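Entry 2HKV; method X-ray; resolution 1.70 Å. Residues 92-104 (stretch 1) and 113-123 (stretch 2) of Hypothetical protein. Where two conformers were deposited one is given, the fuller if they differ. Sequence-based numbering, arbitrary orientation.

Stretch 1 (92-104) YYQDRLMADFSTE
Stretch 2, residues 113-123: STTGWLLEAAV

Two side-chain hydroxyls, one from each stretch, reach across this contact to backbone carbonyls of the other. Tyr 93 OH donates to Leu 118 O at 2.8 Å, and Thr 114 OG1 donates to Phe 101 O at 3.0 Å. The principle is general: a carbonyl with capacity to spare can be satisfied from the side. Leu 118 O also accepts a weak helical bond from Ala 122 N (3.3 Å), so the phenol supplements its partner within the helix.

The framework is nearly antiparallel. Helix 92-98 and helix 114-123 cross at -153°, with axes 10.9 Å apart at closest approach, and Leu 97 CA lies 7.1 Å from Leu 118 CA. The first helix ends as Ala 99 turns to phi/psi -98/135; extended residues then run to Thr 103, whose CA is 5.8 Å from Thr 114 CA. Ser 113 (chi1 p) caps the second helix, its OG accepting from Gly 116 N at 2.9 Å.

Leu 118 (m, t) is the apolar hub. Its CD2 lies 3.8 Å from Tyr 93 CE2 and 4.0 Å from Phe 101 CE1, while its CD1 meets Leu 97 CD1 at 4.2 Å. Tyr 93 (chi1 t, chi2 -90°) starts sideways, but its end approaches the second helix, placing CE2 3.9 Å from Ala 121 CB. Phe 101 (chi1 p, chi2 -88°) presents one face to Thr 114 (chi1 m): CG2 of that threonine sits 3.4 Å from the ring centroid, a CH-pi contact, while Leu 118 CD2 approaches the ring edge.

Thr 103 (chi1 p) points toward the second stretch, its CG2 3.7 Å from Thr 114 CA and 3.5 Å from Trp 117 CD1. Beyond it, one water donates to Glu 104 O (2.7 Å) and accepts from Trp 117 NE1 (3.0 Å; chi1 m, chi2 112°). In all, 491 Å² is buried.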

# COMPACT_ATOMS: atom_id res chain seq x y z
N TYR A 92 7.52 16.72 6.51
CA TYR A 92 6.30 17.18 7.14
C TYR A 92 5.70 16.02 7.92
O TYR A 92 5.28 16.18 9.09
CB TYR A 92 5.32 17.64 6.06
CG TYR A 92 4.07 18.29 6.59
CD1 TYR A 92 3.01 17.51 7.02
CD2 TYR A 92 3.96 19.67 6.66
CE1 TYR A 92 1.85 18.08 7.50
CE2 TYR A 92 2.78 20.26 7.13
CZ TYR A 92 1.73 19.44 7.56
OH TYR A 92 0.57 19.99 8.04
N TYR A 93 5.65 14.87 7.25
CA TYR A 93 5.13 13.65 7.85
C TYR A 93 5.94 13.27 9.11
O TYR A 93 5.38 12.94 10.14
CB TYR A 93 5.12 12.52 6.83
CG TYR A 93 4.51 11.18 7.32
CD1 TYR A 93 5.30 10.21 7.94
CD2 TYR A 93 3.15 10.91 7.15
CE1 TYR A 93 4.75 9.01 8.36
CE2 TYR A 93 2.59 9.70 7.58
CZ TYR A 93 3.40 8.76 8.20
OH TYR A 93 2.86 7.58 8.64
N GLN A 94 7.26 13.30 8.99
CA GLN A 94 8.09 12.91 10.13
C GLN A 94 7.85 13.80 11.31
O GLN A 94 7.84 13.36 12.47
CB GLN A 94 9.57 12.94 9.77
CG GLN A 94 10.00 11.85 8.85
CD GLN A 94 11.46 11.97 8.53
OE1 GLN A 94 11.85 12.44 7.45
NE2 GLN A 94 12.29 11.60 9.49
N ASP A 95 7.65 15.09 11.06
CA ASP A 95 7.41 16.00 12.16
C ASP A 95 6.08 15.73 12.86
O ASP A 95 5.99 15.78 14.08
CB ASP A 95 7.41 17.42 11.64
CG ASP A 95 8.78 17.87 11.10
OD1 ASP A 95 9.80 17.13 11.29
OD2 ASP A 95 8.82 18.97 10.50
N ARG A 96 5.04 15.43 12.08
CA ARG A 96 3.73 15.08 12.64
C ARG A 96 3.79 13.71 13.35
O ARG A 96 3.12 13.46 14.38
CB ARG A 96 2.65 15.10 11.55
CG ARG A 96 2.37 16.49 10.93
CD ARG A 96 2.76 17.62 11.85
NE ARG A 96 2.62 18.95 11.27
CZ ARG A 96 3.45 19.53 10.38
NH1 ARG A 96 4.49 18.90 9.88
NH2 ARG A 96 3.19 20.77 9.99
N LEU A 97 4.61 12.85 12.80
CA LEU A 97 4.75 11.50 13.32
C LEU A 97 5.18 11.54 14.75
O LEU A 97 4.64 10.84 15.57
CB LEU A 97 5.73 10.70 12.47
CG LEU A 97 6.05 9.25 12.87
CD1 LEU A 97 4.77 8.41 12.92
CD2 LEU A 97 7.07 8.64 11.91
N MSE A 98 6.11 12.43 15.05
CA MSE A 98 6.71 12.48 16.36
C MSE A 98 5.96 13.39 17.33
O MSE A 98 5.96 13.15 18.51
CB MSE A 98 8.15 12.94 16.23
CG MSE A 98 8.94 12.05 15.27
SE MSE A 98 9.03 10.14 15.85
CE MSE A 98 9.79 9.29 14.14
N ALA A 99 5.26 14.38 16.81
CA ALA A 99 4.53 15.33 17.65
C ALA A 99 3.03 14.98 17.77
O ALA A 99 2.37 14.68 16.77
CB ALA A 99 4.68 16.69 17.05
N ASP A 100 2.49 15.03 18.98
CA ASP A 100 1.03 14.90 19.18
C ASP A 100 0.32 16.02 18.41
O ASP A 100 0.32 17.18 18.86
CB ASP A 100 0.65 14.97 20.68
CG ASP A 100 -0.87 15.12 20.90
N PHE A 101 -0.28 15.69 17.25
CA PHE A 101 -1.15 16.65 16.58
C PHE A 101 -2.65 16.35 16.82
O PHE A 101 -3.00 15.27 17.29
CB PHE A 101 -0.77 16.84 15.10
CG PHE A 101 -1.08 15.68 14.21
CD1 PHE A 101 -0.18 14.65 14.05
CD2 PHE A 101 -2.27 15.65 13.49
CE1 PHE A 101 -0.46 13.58 13.19
CE2 PHE A 101 -2.56 14.60 12.64
CZ PHE A 101 -1.66 13.56 12.49
N SER A 102 -3.51 17.32 16.56
CA SER A 102 -4.95 17.15 16.74
C SER A 102 -5.59 16.93 15.37
O SER A 102 -5.34 17.68 14.43
CB SER A 102 -5.59 18.38 17.42
N THR A 103 -6.42 15.91 15.27
CA THR A 103 -7.20 15.68 14.04
C THR A 103 -8.59 16.25 14.22
O THR A 103 -9.07 16.47 15.34
CB THR A 103 -7.31 14.18 13.65
OG1 THR A 103 -7.86 13.41 14.74
CG2 THR A 103 -5.95 13.62 13.29
N GLU A 104 -9.21 16.54 13.10
CA GLU A 104 -10.56 17.03 13.03
C GLU A 104 -11.29 16.25 11.94
O GLU A 104 -10.68 15.66 11.03
CB GLU A 104 -10.55 18.52 12.68
CG GLU A 104 -9.70 19.39 13.63
N SER A 113 -8.56 8.84 14.11
CA SER A 113 -7.57 9.25 15.09
C SER A 113 -6.29 9.74 14.43
O SER A 113 -6.10 9.54 13.24
CB SER A 113 -7.23 8.08 15.99
OG SER A 113 -6.59 7.05 15.26
N THR A 114 -5.42 10.41 15.19
CA THR A 114 -4.08 10.79 14.72
C THR A 114 -3.32 9.55 14.22
O THR A 114 -2.71 9.55 13.14
CB THR A 114 -3.27 11.47 15.88
OG1 THR A 114 -4.04 12.53 16.47
CG2 THR A 114 -1.96 12.04 15.39
N THR A 115 -3.39 8.48 15.00
CA THR A 115 -2.68 7.25 14.62
C THR A 115 -3.27 6.63 13.35
O THR A 115 -2.55 6.17 12.46
CB THR A 115 -2.68 6.24 15.79
OG1 THR A 115 -2.19 6.93 16.95
CG2 THR A 115 -1.83 5.20 15.52
N GLY A 116 -4.59 6.64 13.23
CA GLY A 116 -5.23 6.20 12.00
C GLY A 116 -4.89 7.01 10.77
O GLY A 116 -4.61 6.44 9.73
N TRP A 117 -4.84 8.32 10.88
CA TRP A 117 -4.42 9.15 9.76
C TRP A 117 -2.98 8.94 9.33
O TRP A 117 -2.66 8.93 8.15
CB TRP A 117 -4.67 10.65 10.05
CG TRP A 117 -6.11 11.07 9.85
CD1 TRP A 117 -7.01 11.46 10.81
CD2 TRP A 117 -6.81 11.12 8.59
NE1 TRP A 117 -8.23 11.75 10.21
CE2 TRP A 117 -8.14 11.54 8.86
CE3 TRP A 117 -6.45 10.85 7.27
CZ2 TRP A 117 -9.08 11.70 7.87
CZ3 TRP A 117 -7.40 11.02 6.27
CH2 TRP A 117 -8.70 11.46 6.59
N LEU A 118 -2.08 8.79 10.29
CA LEU A 118 -0.71 8.46 9.99
C LEU A 118 -0.59 7.11 9.26
O LEU A 118 0.18 6.98 8.31
CB LEU A 118 0.10 8.49 11.26
CG LEU A 118 0.40 9.84 11.89
CD1 LEU A 118 0.88 9.79 13.36
CD2 LEU A 118 1.30 10.72 11.01
N LEU A 119 -1.38 6.13 9.68
CA LEU A 119 -1.42 4.87 8.93
C LEU A 119 -2.08 5.04 7.55
O LEU A 119 -1.61 4.45 6.55
CB LEU A 119 -2.12 3.76 9.72
CG LEU A 119 -2.36 2.41 9.03
CD1 LEU A 119 -1.04 1.80 8.51
CD2 LEU A 119 -3.07 1.48 10.03
N GLU A 120 -3.15 5.85 7.44
CA GLU A 120 -3.82 6.05 6.16
C GLU A 120 -2.87 6.61 5.13
O GLU A 120 -2.88 6.18 3.99
CB GLU A 120 -5.03 6.97 6.34
CG GLU A 120 -5.94 7.15 5.11
CD GLU A 120 -5.33 8.03 4.00
OE1 GLU A 120 -4.54 8.93 4.34
OE2 GLU A 120 -5.64 7.86 2.80
N ALA A 121 -1.99 7.51 5.54
CA ALA A 121 -1.14 8.19 4.57
C ALA A 121 -0.11 7.14 4.14
O ALA A 121 0.27 7.12 2.98
CB ALA A 121 -0.47 9.39 5.20
N ALA A 122 0.34 6.30 5.06
CA ALA A 122 1.28 5.21 4.74
C ALA A 122 0.75 4.24 3.64
O ALA A 122 1.39 3.99 2.61
CB ALA A 122 1.70 4.42 6.03
N VAL A 123 -0.44 3.69 3.86
CA VAL A 123 -1.02 2.77 2.90
C VAL A 123 -1.41 3.47 1.61
O VAL A 123 -1.34 2.86 0.56
CB VAL A 123 -2.24 1.95 3.49
CG1 VAL A 123 -1.76 1.11 4.68
CG2 VAL A 123 -3.42 2.83 3.91
O HOH W 1 -10.57 13.02 11.55